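PDB 6XSX: ZmpA Glycopeptidase from Clostridium perfringens, which probably cleaves the peptide backbone of glycosylated proteins such as mucins, this chain being its M60 metallopeptidase catalytic module. Local coordinates for residues M392-S403 with T417-P427. Residues are numbered along the deposited sequence; the frame is centred on the assembly and turned at random.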
loop_
_atom_site.group_PDB
_atom_site.type_symbol
_atom_site.label_atom_id
_atom_site.label_comp_id
_atom_site.label_asym_id
_atom_site.label_seq_id
_atom_site.Cartn_x
_atom_site.Cartn_y
_atom_site.Cartn_z
ATOM N N MET A 392 0.241 -4.138 23.665
ATOM C CA MET A 392 1.036 -3.279 24.528
ATOM C C MET A 392 1.369 -1.976 23.810
ATOM O O MET A 392 1.215 -0.904 24.397
ATOM C CB MET A 392 2.316 -3.985 24.985
ATOM C CG MET A 392 2.018 -5.068 26.001
ATOM S SD MET A 392 3.484 -5.917 26.633
ATOM C CE MET A 392 4.057 -6.786 25.175
ATOM N N ALA A 393 1.803 -2.091 22.547
ATOM C CA ALA A 393 2.191 -0.951 21.726
ATOM C C ALA A 393 0.989 -0.047 21.441
ATOM O O ALA A 393 1.094 1.178 21.558
ATOM C CB ALA A 393 2.872 -1.408 20.458
ATOM N N ALA A 394 -0.144 -0.656 21.067
ATOM C CA ALA A 394 -1.370 0.091 20.819
ATOM C C ALA A 394 -1.833 0.768 22.113
ATOM O O ALA A 394 -2.311 1.900 22.088
ATOM C CB ALA A 394 -2.440 -0.809 20.236
ATOM N N SER A 395 -1.667 0.073 23.245
ATOM C CA SER A 395 -2.036 0.635 24.534
ATOM C C SER A 395 -1.205 1.880 24.842
ATOM O O SER A 395 -1.761 2.889 25.267
ATOM C CB SER A 395 -1.961 -0.387 25.637
ATOM O OG SER A 395 -2.992 -1.357 25.495
ATOM N N ASP A 396 0.120 1.799 24.630
ATOM C CA ASP A 396 1.011 2.934 24.846
ATOM C C ASP A 396 0.635 4.110 23.941
ATOM O O ASP A 396 0.588 5.248 24.398
ATOM C CB ASP A 396 2.477 2.571 24.592
ATOM C CG ASP A 396 3.086 1.623 25.613
ATOM O OD1 ASP A 396 2.752 1.750 26.815
ATOM O OD2 ASP A 396 3.900 0.765 25.195
ATOM N N VAL A 397 0.401 3.838 22.652
ATOM C CA VAL A 397 0.070 4.888 21.700
ATOM C C VAL A 397 -1.175 5.645 22.174
ATOM O O VAL A 397 -1.218 6.874 22.120
ATOM C CB VAL A 397 -0.092 4.339 20.266
ATOM C CG1 VAL A 397 -0.772 5.340 19.332
ATOM C CG2 VAL A 397 1.237 3.890 19.669
ATOM N N PHE A 398 -2.189 4.913 22.650
ATOM C CA PHE A 398 -3.456 5.540 22.998
ATOM C C PHE A 398 -3.457 6.064 24.433
ATOM O O PHE A 398 -4.286 6.903 24.770
ATOM C CB PHE A 398 -4.634 4.584 22.791
ATOM C CG PHE A 398 -5.295 4.674 21.437
ATOM C CD1 PHE A 398 -6.271 5.629 21.184
ATOM C CD2 PHE A 398 -4.947 3.802 20.414
ATOM C CE1 PHE A 398 -6.872 5.717 19.934
ATOM C CE2 PHE A 398 -5.554 3.886 19.169
ATOM C CZ PHE A 398 -6.519 4.841 18.931
ATOM N N LYS A 399 -2.543 5.553 25.269
ATOM C CA LYS A 399 -2.626 5.708 26.717
ATOM C C LYS A 399 -3.934 5.096 27.220
ATOM O O LYS A 399 -4.573 5.646 28.116
ATOM C CB LYS A 399 -2.550 7.179 27.154
ATOM C CG LYS A 399 -1.285 7.939 26.780
ATOM C CD LYS A 399 -0.028 7.297 27.325
ATOM C CE LYS A 399 1.184 8.205 27.285
ATOM N NZ LYS A 399 1.050 9.336 28.234
ATOM N N LEU A 400 -4.325 3.960 26.634
ATOM C CA LEU A 400 -5.546 3.276 27.028
ATOM C C LEU A 400 -5.245 1.801 27.262
ATOM O O LEU A 400 -4.348 1.237 26.645
ATOM C CB LEU A 400 -6.610 3.432 25.933
ATOM C CG LEU A 400 -7.239 4.817 25.778
ATOM C CD1 LEU A 400 -8.047 4.912 24.485
ATOM C CD2 LEU A 400 -8.102 5.177 26.985
ATOM N N ASP A 401 -6.015 1.174 28.154
ATOM C CA ASP A 401 -5.852 -0.253 28.372
ATOM C C ASP A 401 -6.664 -1.000 27.314
ATOM O O ASP A 401 -7.873 -1.176 27.471
ATOM C CB ASP A 401 -6.200 -0.640 29.813
ATOM C CG ASP A 401 -6.033 -2.123 30.080
ATOM O OD1 ASP A 401 -5.648 -2.857 29.151
ATOM O OD2 ASP A 401 -6.301 -2.530 31.202
ATOM N N LEU A 402 -5.980 -1.458 26.258
ATOM C CA LEU A 402 -6.661 -2.034 25.111
ATOM C C LEU A 402 -6.690 -3.560 25.171
ATOM O O LEU A 402 -6.985 -4.199 24.165
ATOM C CB LEU A 402 -6.003 -1.524 23.826
ATOM C CG LEU A 402 -6.173 -0.027 23.585
ATOM C CD1 LEU A 402 -5.479 0.393 22.302
ATOM C CD2 LEU A 402 -7.652 0.347 23.543
ATOM N N SER A 403 -6.435 -4.137 26.358
ATOM C CA SER A 403 -6.430 -5.587 26.498
ATOM C C SER A 403 -7.796 -6.178 26.139
ATOM O O SER A 403 -7.870 -7.139 25.373
ATOM C CB SER A 403 -5.960 -6.033 27.869
ATOM O OG SER A 403 -4.537 -5.949 27.960
ATOM N N THR A 417 0.775 -9.035 29.957
ATOM C CA THR A 417 0.336 -8.008 29.019
ATOM C C THR A 417 -0.707 -7.112 29.686
ATOM O O THR A 417 -0.617 -5.888 29.609
ATOM C CB THR A 417 -0.219 -8.625 27.728
ATOM O OG1 THR A 417 0.791 -9.430 27.125
ATOM C CG2 THR A 417 -0.681 -7.594 26.723
ATOM N N LYS A 418 -1.673 -7.747 30.358
ATOM C CA LYS A 418 -2.752 -7.077 31.069
ATOM C C LYS A 418 -2.185 -6.229 32.209
ATOM O O LYS A 418 -2.660 -5.117 32.455
ATOM C CB LYS A 418 -3.762 -8.097 31.610
ATOM C CG LYS A 418 -4.656 -8.778 30.580
ATOM C CD LYS A 418 -5.631 -9.735 31.235
ATOM C CE LYS A 418 -6.942 -9.924 30.501
ATOM N NZ LYS A 418 -6.895 -11.083 29.579
ATOM N N GLU A 419 -1.171 -6.768 32.904
ATOM C CA GLU A 419 -0.485 -6.012 33.937
ATOM C C GLU A 419 0.132 -4.760 33.316
ATOM O O GLU A 419 -0.074 -3.662 33.827
ATOM C CB GLU A 419 0.570 -6.860 34.649
ATOM C CG GLU A 419 -0.004 -7.987 35.492
ATOM C CD GLU A 419 1.041 -8.922 36.088
ATOM O OE1 GLU A 419 0.640 -9.870 36.792
ATOM O OE2 GLU A 419 2.258 -8.702 35.851
ATOM N N TYR A 420 0.856 -4.940 32.201
ATOM C CA TYR A 420 1.518 -3.843 31.505
ATOM C C TYR A 420 0.502 -2.762 31.139
ATOM O O TYR A 420 0.726 -1.585 31.415
ATOM C CB TYR A 420 2.264 -4.344 30.263
ATOM C CG TYR A 420 2.986 -3.288 29.455
ATOM C CD1 TYR A 420 4.322 -2.993 29.690
ATOM C CD2 TYR A 420 2.344 -2.594 28.435
ATOM C CE1 TYR A 420 4.997 -2.037 28.943
ATOM C CE2 TYR A 420 3.004 -1.636 27.679
ATOM C CZ TYR A 420 4.337 -1.352 27.931
ATOM O OH TYR A 420 4.996 -0.404 27.191
ATOM N N THR A 421 -0.606 -3.174 30.512
ATOM C CA THR A 421 -1.538 -2.237 29.902
ATOM C C THR A 421 -2.434 -1.603 30.962
ATOM O O THR A 421 -3.009 -0.539 30.725
ATOM C CB THR A 421 -2.375 -2.895 28.797
ATOM O OG1 THR A 421 -3.240 -3.862 29.392
ATOM C CG2 THR A 421 -1.538 -3.542 27.714
ATOM N N SER A 422 -2.527 -2.254 32.129
ATOM C CA SER A 422 -3.413 -1.818 33.198
ATOM C C SER A 422 -2.885 -0.542 33.858
ATOM O O SER A 422 -3.538 0.011 34.740
ATOM C CB SER A 422 -3.652 -2.916 34.206
ATOM O OG SER A 422 -2.565 -3.008 35.115
ATOM N N LYS A 423 -1.719 -0.063 33.402
ATOM C CA LYS A 423 -1.207 1.233 33.824
ATOM C C LYS A 423 -2.029 2.368 33.215
ATOM O O LYS A 423 -1.893 3.511 33.643
ATOM C CB LYS A 423 0.286 1.394 33.503
ATOM C CG LYS A 423 0.638 1.696 32.050
ATOM C CD LYS A 423 2.063 2.195 31.860
ATOM C CE LYS A 423 3.117 1.198 32.290
ATOM N NZ LYS A 423 3.400 0.192 31.239
ATOM N N TYR A 424 -2.866 2.060 32.215
ATOM C CA TYR A 424 -3.735 3.060 31.611
ATOM C C TYR A 424 -5.195 2.787 31.958
ATOM O O TYR A 424 -5.579 1.650 32.225
ATOM C CB TYR A 424 -3.587 3.077 30.087
ATOM C CG TYR A 424 -2.172 3.257 29.609
ATOM C CD1 TYR A 424 -1.490 4.443 29.843
ATOM C CD2 TYR A 424 -1.512 2.238 28.938
ATOM C CE1 TYR A 424 -0.180 4.612 29.423
ATOM C CE2 TYR A 424 -0.206 2.395 28.503
ATOM C CZ TYR A 424 0.458 3.589 28.745
ATOM O OH TYR A 424 1.741 3.757 28.325
ATOM N N PRO A 425 -6.067 3.818 31.910
ATOM C CA PRO A 425 -7.507 3.603 32.056
ATOM C C PRO A 425 -8.032 2.796 30.870
ATOM O O PRO A 425 -7.516 2.915 29.762
ATOM C CB PRO A 425 -8.091 5.028 32.046
ATOM C CG PRO A 425 -7.046 5.871 31.336
ATOM C CD PRO A 425 -5.716 5.231 31.676
ATOM N N LYS A 426 -9.038 1.951 31.121
ATOM C CA LYS A 426 -9.808 1.325 30.059
ATOM C C LYS A 426 -10.446 2.415 29.198
ATOM O O LYS A 426 -10.722 3.502 29.704
ATOM C CB LYS A 426 -10.897 0.438 30.671
ATOM C CG LYS A 426 -10.376 -0.780 31.431
ATOM C CD LYS A 426 -11.431 -1.472 32.280
ATOM C CE LYS A 426 -12.331 -2.398 31.490
ATOM N NZ LYS A 426 -11.574 -3.526 30.893
ATOM N N PRO A 427 -10.703 2.173 27.886
ATOM C CA PRO A 427 -11.473 3.121 27.077
ATOM C C PRO A 427 -12.870 3.215 27.683
ATOM O O PRO A 427 -13.342 2.265 28.301
ATOM C CB PRO A 427 -11.633 2.479 25.690
ATOM C CG PRO A 427 -10.787 1.208 25.713
ATOM C CD PRO A 427 -10.292 0.979 27.129
HETATM O O HOH W 1 4.098 1.629 29.137
HETATM O O HOH W 2 -5.193 -4.788 31.921
HETATM O O HOH W 3 -6.818 -0.474 33.376
#
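Asp401 OD1 is gripped by two donors that reach it from opposite faces of the carboxylate: the hydroxyl OG1 of Thr421, 2.6 Å away, and, more distantly, the backbone N of Ser403, which closes an Asx turn at the start of helix 403-408. Thr421 OG1 in turn accepts from Ser403 OG at 2.8 Å, so Ser403, Thr421 and Asp401 form a short chain of hydrogen bonds. With CG anti to its own backbone N (chi1 -180°), Asp401 sends its carboxylate to the end of helix 415-421, where OD2 accepts hydrogen bonds from two waters, one also donating to Lys418 O and the other to Tyr424 O. The chain beside it is held by a bond from Asp401 N to Pro425 O (2.8 Å).

A second carboxylate, that of Asp396, receives both tyrosine hydroxyls. Tyr420 OH meets the syn lone pair of OD2 at 2.6 Å, and Tyr424 OH approaches OD1 on the anti side at 2.7 Å; both rings stand steeply to the carboxylate plane. Met392 SD lies over one face of the Tyr420 ring in a Met-aromatic contact, 4.2 Å from its centroid, with Lys423 NZ over the opposite face. Lys399, the positive-phi residue of the Schellman motif ending helix 383-398, lays its CA against the Tyr424 ring, 3.8 Å from the centroid.

In this helical part of the M60 module, segments 392-398 and 417-421 run nearly parallel (8°), linked by Asp396, while Asp401 ties the following loop to the second helix's C-terminal end. Their donors, with Lys423 sharing a water with Asp396, probably favour ionised carboxylates.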